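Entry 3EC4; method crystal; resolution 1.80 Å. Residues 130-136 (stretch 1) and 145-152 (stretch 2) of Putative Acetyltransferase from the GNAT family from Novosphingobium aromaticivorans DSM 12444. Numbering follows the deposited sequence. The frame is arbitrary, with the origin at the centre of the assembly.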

ATOM      1  N   ARG A 130      -6.044  10.110  -2.478  1.00 30.38           N
ATOM      2  CA  ARG A 130      -5.228  11.284  -2.158  1.00 30.32           C
ATOM      3  C   ARG A 130      -3.845  10.940  -1.610  1.00 28.53           C
ATOM      4  O   ARG A 130      -3.080  11.866  -1.333  1.00 30.68           O
ATOM      5  CB  ARG A 130      -5.911  12.214  -1.149  1.00 30.38           C
ATOM      6  CG  ARG A 130      -7.330  12.618  -1.459  1.00 31.09           C
ATOM      7  CD  ARG A 130      -7.789  13.709  -0.515  1.00 37.63           C
ATOM      8  NE  ARG A 130      -9.019  14.329  -1.011  1.00 47.79           N
ATOM      9  CZ  ARG A 130     -10.249  13.923  -0.698  1.00 51.88           C
ATOM     10  NH1 ARG A 130     -10.445  12.894   0.125  1.00 54.47           N
ATOM     11  NH2 ARG A 130     -11.301  14.555  -1.210  1.00 51.11           N
ATOM     12  N   TYR A 131      -3.530   9.647  -1.469  1.00 30.42           N
ATOM     13  CA  TYR A 131      -2.285   9.210  -0.797  1.00 29.97           C
ATOM     14  C   TYR A 131      -1.089   9.632  -1.635  1.00 31.47           C
ATOM     15  O   TYR A 131      -0.024   9.921  -1.109  1.00 33.64           O
ATOM     16  CB  TYR A 131      -2.286   7.701  -0.607  1.00 30.30           C
ATOM     17  CG  TYR A 131      -1.860   7.163   0.726  1.00 27.02           C
ATOM     18  CD1 TYR A 131      -0.722   7.635   1.374  1.00 30.46           C
ATOM     19  CD2 TYR A 131      -2.588   6.150   1.326  1.00 28.01           C
ATOM     20  CE1 TYR A 131      -0.334   7.080   2.604  1.00 30.03           C
ATOM     21  CE2 TYR A 131      -2.212   5.594   2.515  1.00 35.88           C
ATOM     22  CZ  TYR A 131      -1.098   6.068   3.162  1.00 30.15           C
ATOM     23  OH  TYR A 131      -0.722   5.500   4.363  1.00 28.24           O
ATOM     24  N   GLY A 132      -1.287   9.671  -2.952  1.00 33.26           N
ATOM     25  CA  GLY A 132      -0.266  10.100  -3.901  1.00 32.83           C
ATOM     26  C   GLY A 132      -0.783  10.015  -5.328  1.00 31.90           C
ATOM     27  O   GLY A 132      -1.996   9.992  -5.560  1.00 31.61           O
ATOM     28  N   GLN A 133       0.143   9.957  -6.279  1.00 31.19           N
ATOM     29  CA  GLN A 133      -0.220   9.958  -7.698  1.00 29.25           C
ATOM     30  C   GLN A 133      -0.803   8.625  -8.095  1.00 27.63           C
ATOM     31  O   GLN A 133      -0.227   7.579  -7.813  1.00 27.52           O
ATOM     32  CB  GLN A 133       0.999  10.210  -8.566  1.00 28.58           C
ATOM     33  CG  GLN A 133       0.677  10.349 -10.065  1.00 32.76           C
ATOM     34  CD  GLN A 133      -0.140  11.567 -10.377  1.00 36.69           C
ATOM     35  OE1 GLN A 133       0.216  12.667  -9.962  1.00 41.59           O
ATOM     36  NE2 GLN A 133      -1.252  11.389 -11.095  1.00 30.50           N
ATOM     37  N   PHE A 134      -1.897   8.685  -8.846  1.00 26.75           N
ATOM     38  CA  PHE A 134      -2.499   7.551  -9.509  1.00 24.91           C
ATOM     39  C   PHE A 134      -2.531   7.703 -11.013  1.00 23.54           C
ATOM     40  O   PHE A 134      -2.668   8.819 -11.548  1.00 25.49           O
ATOM     41  CB  PHE A 134      -3.919   7.329  -8.950  1.00 26.64           C
ATOM     42  CG  PHE A 134      -3.933   6.481  -7.707  1.00 25.16           C
ATOM     43  CD1 PHE A 134      -3.587   7.033  -6.484  1.00 31.84           C
ATOM     44  CD2 PHE A 134      -4.244   5.141  -7.769  1.00 30.12           C
ATOM     45  CE1 PHE A 134      -3.546   6.237  -5.335  1.00 33.62           C
ATOM     46  CE2 PHE A 134      -4.208   4.343  -6.620  1.00 35.08           C
ATOM     47  CZ  PHE A 134      -3.879   4.898  -5.415  1.00 31.39           C
ATOM     48  N   TYR A 135      -2.321   6.584 -11.703  1.00 23.50           N
ATOM     49  CA  TYR A 135      -2.394   6.512 -13.142  1.00 24.90           C
ATOM     50  C   TYR A 135      -3.409   5.442 -13.527  1.00 25.52           C
ATOM     51  O   TYR A 135      -3.717   4.519 -12.737  1.00 25.02           O
ATOM     52  CB  TYR A 135      -1.017   6.170 -13.707  1.00 25.77           C
ATOM     53  CG  TYR A 135      -0.003   7.306 -13.576  1.00 25.51           C
ATOM     54  CD1 TYR A 135      -0.035   8.368 -14.434  1.00 27.92           C
ATOM     55  CD2 TYR A 135       0.959   7.309 -12.575  1.00 23.95           C
ATOM     56  CE1 TYR A 135       0.886   9.401 -14.334  1.00 26.00           C
ATOM     57  CE2 TYR A 135       1.884   8.346 -12.470  1.00 27.44           C
ATOM     58  CZ  TYR A 135       1.825   9.388 -13.363  1.00 29.05           C
ATOM     59  OH  TYR A 135       2.718  10.461 -13.281  1.00 33.18           O
ATOM     60  N   GLY A 136      -3.932   5.577 -14.738  1.00 24.42           N
ATOM     61  CA  GLY A 136      -4.916   4.651 -15.232  1.00 25.20           C
ATOM     62  C   GLY A 136      -4.728   4.397 -16.704  1.00 23.81           C
ATOM     63  O   GLY A 136      -4.006   5.109 -17.377  1.00 26.23           O
TER
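Stretch 2, residues 145-152: AMAGERMR

The most unusual feature of this contact is a glycine lying flat against an aromatic ring: Gly148 CA sits 3.6 Å from the centroid of the Phe134 ring, only 9° off the ring normal. The ring folds back over the neighbouring strand, and it can do so because Gly148 has no side chain; a CB at that position would come within 2.4 Å of Phe134 CZ.

Stretch 2 runs as an extended strand from Ala145 to Glu149, then leaves the sheet as an irregular segment through Arg152. It lies beside the strand that ends stretch 1 and runs antiparallel to it, the N-to-C directions making an angle of 164° and the axes approaching to 4.7 Å. Tyr135 and Ala147 form the hydrogen-bonded pair: Tyr135 N donates to Ala147 O at 2.9 Å, and Ala147 N donates to Tyr135 O at 3.0 Å. One step along, Gly136 faces Met146 in a non-hydrogen-bonded pair, their CA atoms 4.2 Å apart. Here CA-H groups also approach the carbonyls, with Met146 CA 3.1 Å from Tyr135 O and Gly136 CA 3.3 Å from Ala145 O.

The side chains of Tyr135 and Ala147 project to one face of the sheet, where the small methyl of Ala147 occupies little room. Those of Phe134 and Met146 project to the other. Met146 is a selenomethionine, and its long, apolar side chain brings SE to 4.3 Å from Phe134 CD2, an oblique approach to the ring.

Beyond Gly148 the ladder loosens. Glu149 N reaches Gln133 O at 3.1 Å, but the bond is bent and weak. The Glu149 side chain supplies a stronger link, its carboxylate accepting a nearly straight hydrogen bond from Gln133 N to Glu149 OE1 at 2.8 Å. The same oxygen forms a salt bridge with Arg152, Arg152 NH2 to Glu149 OE1 3.0 Å, so one acidic group ties together a backbone amide and a guanidinium. Gly132 suits this crowded spot, since a CB there would fall 2.8 Å from Glu149 OE1.

At the far end, the buried Tyr131 points toward stretch 2 and offers a ring face to the aliphatic part of Arg150, whose CG lies 3.5 Å from the ring centroid. An arginine can make such a contact with its methylenes while its guanidinium is hydrogen-bonded elsewhere in the structure. A water completes the join, donating to Tyr131 O at 2.7 Å and to Arg150 O at 2.8 Å while accepting from Arg152 NE at 2.8 Å.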

ATOM      1  N   ALA A 145      -7.877  -0.174 -15.549  1.00 24.20           N
ATOM      2  CA  ALA A 145      -6.833  -0.569 -14.613  1.00 24.03           C
ATOM      3  C   ALA A 145      -6.234   0.694 -14.055  1.00 23.87           C
ATOM      4  O   ALA A 145      -6.281   1.744 -14.694  1.00 24.65           O
ATOM      5  CB  ALA A 145      -5.728  -1.381 -15.303  1.00 21.61           C
HETATM    6  N   MSE A 146      -5.652   0.566 -12.878  1.00 25.45           N
HETATM    7  CA  MSE A 146      -4.967   1.677 -12.232  1.00 25.28           C
HETATM    8  C   MSE A 146      -3.819   1.212 -11.351  1.00 28.08           C
HETATM    9  O   MSE A 146      -3.691   0.008 -11.017  1.00 26.76           O
HETATM   10  CB  MSE A 146      -5.950   2.515 -11.420  1.00 23.94           C
HETATM   11  CG  MSE A 146      -6.398   1.822 -10.204  1.00 21.54           C
HETATM   12 SE   MSE A 146      -7.657   2.893  -9.175  0.75 25.52          SE
HETATM   13  CE  MSE A 146      -8.078   1.645  -7.828  1.00 23.99           C
ATOM     14  N   ALA A 147      -2.995   2.178 -10.940  1.00 28.77           N
ATOM     15  CA  ALA A 147      -1.951   1.964  -9.937  1.00 28.40           C
ATOM     16  C   ALA A 147      -1.556   3.314  -9.380  1.00 27.00           C
ATOM     17  O   ALA A 147      -1.699   4.342 -10.040  1.00 25.60           O
ATOM     18  CB  ALA A 147      -0.703   1.256 -10.508  1.00 25.70           C
ATOM     19  N   GLY A 148      -1.003   3.293  -8.175  1.00 27.37           N
ATOM     20  CA  GLY A 148      -0.671   4.513  -7.498  1.00 26.12           C
ATOM     21  C   GLY A 148       0.470   4.394  -6.517  1.00 26.53           C
ATOM     22  O   GLY A 148       1.196   3.379  -6.456  1.00 28.20           O
ATOM     23  N   GLU A 149       0.572   5.448  -5.734  1.00 29.05           N
ATOM     24  CA  GLU A 149       1.547   5.595  -4.669  1.00 29.70           C
ATOM     25  C   GLU A 149       0.887   5.541  -3.313  1.00 28.66           C
ATOM     26  O   GLU A 149      -0.232   6.029  -3.150  1.00 30.02           O
ATOM     27  CB  GLU A 149       2.244   6.935  -4.794  1.00 28.39           C
ATOM     28  CG  GLU A 149       2.865   7.169  -6.156  1.00 34.15           C
ATOM     29  CD  GLU A 149       3.454   8.532  -6.314  1.00 37.08           C
ATOM     30  OE1 GLU A 149       2.880   9.504  -5.791  1.00 30.14           O
ATOM     31  OE2 GLU A 149       4.493   8.643  -7.013  1.00 28.91           O
ATOM     32  N   ARG A 150       1.601   5.010  -2.328  1.00 27.27           N
ATOM     33  CA  ARG A 150       1.080   4.978  -0.965  1.00 25.03           C
ATOM     34  C   ARG A 150       2.104   5.424   0.078  1.00 25.79           C
ATOM     35  O   ARG A 150       2.429   6.618   0.122  1.00 25.70           O
ATOM     36  CB  ARG A 150       0.430   3.621  -0.697  1.00 27.18           C
ATOM     37  CG  ARG A 150      -0.507   3.563   0.473  1.00 30.16           C
ATOM     38  CD  ARG A 150      -1.244   2.248   0.551  1.00 30.38           C
ATOM     39  NE  ARG A 150      -0.386   1.137   0.878  1.00 30.64           N
ATOM     40  CZ  ARG A 150      -0.805  -0.128   0.981  1.00 32.96           C
ATOM     41  NH1 ARG A 150      -2.082  -0.480   0.795  1.00 29.89           N
ATOM     42  NH2 ARG A 150       0.054  -1.064   1.258  1.00 32.30           N
HETATM   43  N   MSE A 151       2.598   4.525   0.937  1.00 24.47           N
HETATM   44  CA  MSE A 151       3.396   4.952   2.094  1.00 25.42           C
HETATM   45  C   MSE A 151       4.782   5.468   1.705  1.00 26.78           C
HETATM   46  O   MSE A 151       5.381   5.073   0.680  1.00 25.23           O
HETATM   47  CB  MSE A 151       3.550   3.825   3.129  1.00 24.78           C
HETATM   48  CG  MSE A 151       2.255   3.285   3.594  1.00 26.77           C
HETATM   49 SE   MSE A 151       2.467   2.062   5.075  0.75 27.03          SE
HETATM   50  CE  MSE A 151       1.066   0.801   4.534  1.00 30.35           C
ATOM     51  N   ARG A 152       5.288   6.364   2.539  1.00 24.73           N
ATOM     52  CA  ARG A 152       6.608   6.942   2.346  1.00 26.47           C
ATOM     53  C   ARG A 152       7.359   6.902   3.670  1.00 24.68           C
ATOM     54  O   ARG A 152       7.313   7.848   4.416  1.00 24.35           O
ATOM     55  CB  ARG A 152       6.492   8.373   1.843  1.00 24.91           C
ATOM     56  CG  ARG A 152       5.908   8.437   0.425  1.00 25.21           C
ATOM     57  CD  ARG A 152       5.541   9.830   0.024  1.00 22.36           C
ATOM     58  NE  ARG A 152       4.952   9.813  -1.296  1.00 27.58           N
ATOM     59  CZ  ARG A 152       5.627   9.857  -2.430  1.00 31.69           C
ATOM     60  NH1 ARG A 152       6.934  10.057  -2.429  1.00 27.57           N
ATOM     61  NH2 ARG A 152       4.967   9.766  -3.586  1.00 30.79           N
TER
HETATM   62  O   HOH W   1       2.373   8.742  -1.678  1.00 12.94           O